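Local coordinates for hypothetical protein yfcE (Escherichia coli, PDB 1SU1) that belongs to the calcineurin-like phosphoesterase superfamily and binds zinc ions at a site formed by loops that follow its core strands, at residues A[61-66]-A[101-106]. Residues are numbered along the deposited sequence; the frame is centred on the assembly and turned at random.
Sequences DVLNHG and EVDQML. With ZN (zinc ion), chain E.
L63 and D103 form a small buried contact, part apolar and part water-bridged, between the metal-binding loop after strand 55-58 and the short helix 101-106. The two side chains run past each other in opposite directions, so that CD1 of L63 lies 3.4 Å from OD1 of D103, a van der Waals approach of methyl to carboxylate. L63 CD1 also lies 4.3 Å from CD1 of L106, one turn further along the helix. No direct hydrogen bond joins the segments; a water bridges them, accepting from the backbone N of L63 at 2.9 Å and donating to OD2 of D103 at 2.7 Å. With CG of D103 beside its backbone N (chi1 -61°), the carboxylate faces back along the helix start, where OD2 also takes the N-H of S100. One bond thus ties the carboxylate to the start of its own helix, and the water links it to the loop. Two residues before L63, D61 OD2 binds a zinc ion at 2.4 Å, a site it shares with N97, H129 and H151. Further on, N64 OD1 accepts from G66 N at 3.1 Å in an Asx turn, the donor standing above the carbonyl plane. P67 of the second subunit packs on D103 and L106. Helix 77-85 covers both leucines, V80 and V81 touching L63 and V81 also L106, where the loop from strand 55-58 meets helix 101-106.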
ATOM      1  N   ASP A  61      -0.677  16.765  -1.672  1.00 18.63           N
ATOM      2  CA  ASP A  61       0.040  17.473  -0.609  1.00 20.17           C
ATOM      3  C   ASP A  61      -0.837  18.646  -0.180  1.00 22.27           C
ATOM      4  O   ASP A  61      -0.539  19.827  -0.427  1.00 19.90           O
ATOM      5  CB  ASP A  61       1.429  17.898  -1.099  1.00 18.41           C
ATOM      6  CG  ASP A  61       2.374  16.704  -1.254  1.00 27.84           C
ATOM      7  OD1 ASP A  61       1.858  15.575  -1.403  1.00 30.73           O
ATOM      8  OD2 ASP A  61       3.609  16.885  -1.248  1.00 22.41           O
ATOM      9  N   VAL A  62      -1.938  18.251   0.454  1.00 19.03           N
ATOM     10  CA  VAL A  62      -2.996  19.119   0.916  1.00 21.32           C
ATOM     11  C   VAL A  62      -2.799  19.870   2.242  1.00 23.57           C
ATOM     12  O   VAL A  62      -2.787  21.100   2.249  1.00 21.84           O
ATOM     13  CB  VAL A  62      -4.300  18.294   0.973  1.00 19.58           C
ATOM     14  CG1 VAL A  62      -5.497  19.192   1.205  1.00 18.50           C
ATOM     15  CG2 VAL A  62      -4.461  17.503  -0.329  1.00 18.16           C
ATOM     16  N   LEU A  63      -2.639  19.143   3.348  1.00 21.24           N
ATOM     17  CA  LEU A  63      -2.510  19.774   4.662  1.00 20.06           C
ATOM     18  C   LEU A  63      -1.142  19.859   5.323  1.00 23.39           C
ATOM     19  O   LEU A  63      -0.838  20.841   6.012  1.00 24.47           O
ATOM     20  CB  LEU A  63      -3.465  19.094   5.636  1.00 18.63           C
ATOM     21  CG  LEU A  63      -4.900  18.938   5.135  1.00 21.43           C
ATOM     22  CD1 LEU A  63      -5.703  18.125   6.134  1.00 17.17           C
ATOM     23  CD2 LEU A  63      -5.524  20.320   4.929  1.00 22.67           C
ATOM     24  N   ASN A  64      -0.316  18.836   5.138  1.00 24.72           N
ATOM     25  CA  ASN A  64       1.008  18.811   5.758  1.00 22.58           C
ATOM     26  C   ASN A  64       2.015  19.698   5.019  1.00 23.41           C
ATOM     27  O   ASN A  64       2.100  19.675   3.787  1.00 23.13           O
ATOM     28  CB  ASN A  64       1.476  17.345   5.843  1.00 26.89           C
ATOM     29  CG  ASN A  64       2.929  17.193   6.230  1.00 26.09           C
ATOM     30  OD1 ASN A  64       3.438  17.867   7.127  1.00 27.70           O
ATOM     31  ND2 ASN A  64       3.604  16.273   5.560  1.00 35.10           N
ATOM     32  N   HIS A  65       2.762  20.498   5.778  1.00 22.85           N
ATOM     33  CA  HIS A  65       3.755  21.385   5.185  1.00 23.91           C
ATOM     34  C   HIS A  65       4.913  20.607   4.570  1.00 26.57           C
ATOM     35  O   HIS A  65       5.539  21.064   3.611  1.00 27.15           O
ATOM     36  CB  HIS A  65       4.288  22.371   6.238  1.00 18.03           C
ATOM     37  CG  HIS A  65       5.010  21.721   7.377  1.00 13.86           C
ATOM     38  ND1 HIS A  65       6.379  21.550   7.392  1.00 16.26           N
ATOM     39  CD2 HIS A  65       4.556  21.198   8.543  1.00 13.66           C
ATOM     40  CE1 HIS A  65       6.736  20.955   8.516  1.00 12.72           C
ATOM     41  NE2 HIS A  65       5.650  20.729   9.233  1.00 11.85           N
ATOM     42  N   GLY A  66       5.180  19.424   5.116  1.00 28.94           N
ATOM     43  CA  GLY A  66       6.277  18.620   4.620  1.00 31.57           C
ATOM     44  C   GLY A  66       7.477  18.818   5.526  1.00 34.08           C
ATOM     45  O   GLY A  66       7.907  19.950   5.726  1.00 33.42           O
ATOM     46  N   GLU A 101      -3.245   9.313   6.212  1.00 19.08           N
ATOM     47  CA  GLU A 101      -4.635   8.926   6.425  1.00 19.68           C
ATOM     48  C   GLU A 101      -5.414   9.839   7.380  1.00 18.58           C
ATOM     49  O   GLU A 101      -6.642   9.883   7.333  1.00 18.01           O
ATOM     50  CB  GLU A 101      -4.732   7.438   6.850  1.00 22.28           C
ATOM     51  CG  GLU A 101      -3.783   6.973   7.936  1.00 28.63           C
ATOM     52  CD  GLU A 101      -3.275   5.526   7.713  1.00 30.43           C
ATOM     53  OE1 GLU A 101      -4.025   4.680   7.180  1.00 26.14           O
ATOM     54  OE2 GLU A 101      -2.124   5.239   8.090  1.00 24.84           O
ATOM     55  N   VAL A 102      -4.719  10.564   8.253  1.00 18.47           N
ATOM     56  CA  VAL A 102      -5.427  11.483   9.143  1.00 20.73           C
ATOM     57  C   VAL A 102      -6.040  12.568   8.243  1.00 20.63           C
ATOM     58  O   VAL A 102      -7.126  13.074   8.514  1.00 19.62           O
ATOM     59  CB  VAL A 102      -4.484  12.149  10.185  1.00 21.17           C
ATOM     60  CG1 VAL A 102      -3.437  13.004   9.485  1.00 19.68           C
ATOM     61  CG2 VAL A 102      -5.305  12.989  11.160  1.00 20.68           C
ATOM     62  N   ASP A 103      -5.349  12.882   7.148  1.00 20.39           N
ATOM     63  CA  ASP A 103      -5.832  13.882   6.202  1.00 22.61           C
ATOM     64  C   ASP A 103      -7.077  13.362   5.504  1.00 23.35           C
ATOM     65  O   ASP A 103      -8.019  14.124   5.241  1.00 20.93           O
ATOM     66  CB  ASP A 103      -4.763  14.216   5.158  1.00 17.29           C
ATOM     67  CG  ASP A 103      -3.507  14.794   5.783  1.00 24.22           C
ATOM     68  OD1 ASP A 103      -3.628  15.500   6.819  1.00 20.89           O
ATOM     69  OD2 ASP A 103      -2.398  14.553   5.241  1.00 19.76           O
ATOM     70  N   GLN A 104      -7.087  12.063   5.207  1.00 22.67           N
ATOM     71  CA  GLN A 104      -8.241  11.475   4.545  1.00 18.92           C
ATOM     72  C   GLN A 104      -9.427  11.449   5.487  1.00 17.65           C
ATOM     73  O   GLN A 104     -10.559  11.620   5.045  1.00 16.46           O
ATOM     74  CB  GLN A 104      -7.944  10.048   4.055  1.00 22.59           C
ATOM     75  CG  GLN A 104      -9.171   9.335   3.502  1.00 18.71           C
ATOM     76  CD  GLN A 104      -9.763  10.046   2.280  1.00 25.98           C
ATOM     77  OE1 GLN A 104      -9.373   9.777   1.139  1.00 19.60           O
ATOM     78  NE2 GLN A 104     -10.701  10.972   2.523  1.00 21.76           N
ATOM     79  N   MET A 105      -9.185  11.220   6.778  1.00 18.58           N
ATOM     80  CA  MET A 105     -10.303  11.186   7.723  1.00 24.74           C
ATOM     81  C   MET A 105     -10.896  12.594   7.957  1.00 24.98           C
ATOM     82  O   MET A 105     -12.047  12.704   8.396  1.00 23.88           O
ATOM     83  CB  MET A 105      -9.886  10.553   9.057  1.00 28.75           C
ATOM     84  CG  MET A 105     -11.021   9.953   9.868  1.00 45.11           C
ATOM     85  SD  MET A 105     -10.817  10.162  11.653  1.00 55.73           S
ATOM     86  CE  MET A 105     -12.493   9.885  12.220  1.00 56.24           C
ATOM     87  N   LEU A 106     -10.125  13.634   7.651  1.00 25.30           N
ATOM     88  CA  LEU A 106     -10.602  15.008   7.823  1.00 23.94           C
ATOM     89  C   LEU A 106     -11.328  15.533   6.584  1.00 23.12           C
ATOM     90  O   LEU A 106     -12.386  16.151   6.700  1.00 21.08           O
ATOM     91  CB  LEU A 106      -9.433  15.938   8.162  1.00 22.63           C
ATOM     92  CG  LEU A 106      -8.839  15.811   9.566  1.00 22.47           C
ATOM     93  CD1 LEU A 106      -7.727  16.832   9.754  1.00 26.14           C
ATOM     94  CD2 LEU A 106      -9.926  16.028  10.603  1.00 21.64           C
TER
HETATM   95 ZN    ZN E 301       5.109  16.373  -2.981  1.00 22.86          ZN
HETATM   96  O   HOH W   1      -1.544  16.510   3.581  1.00 14.62           O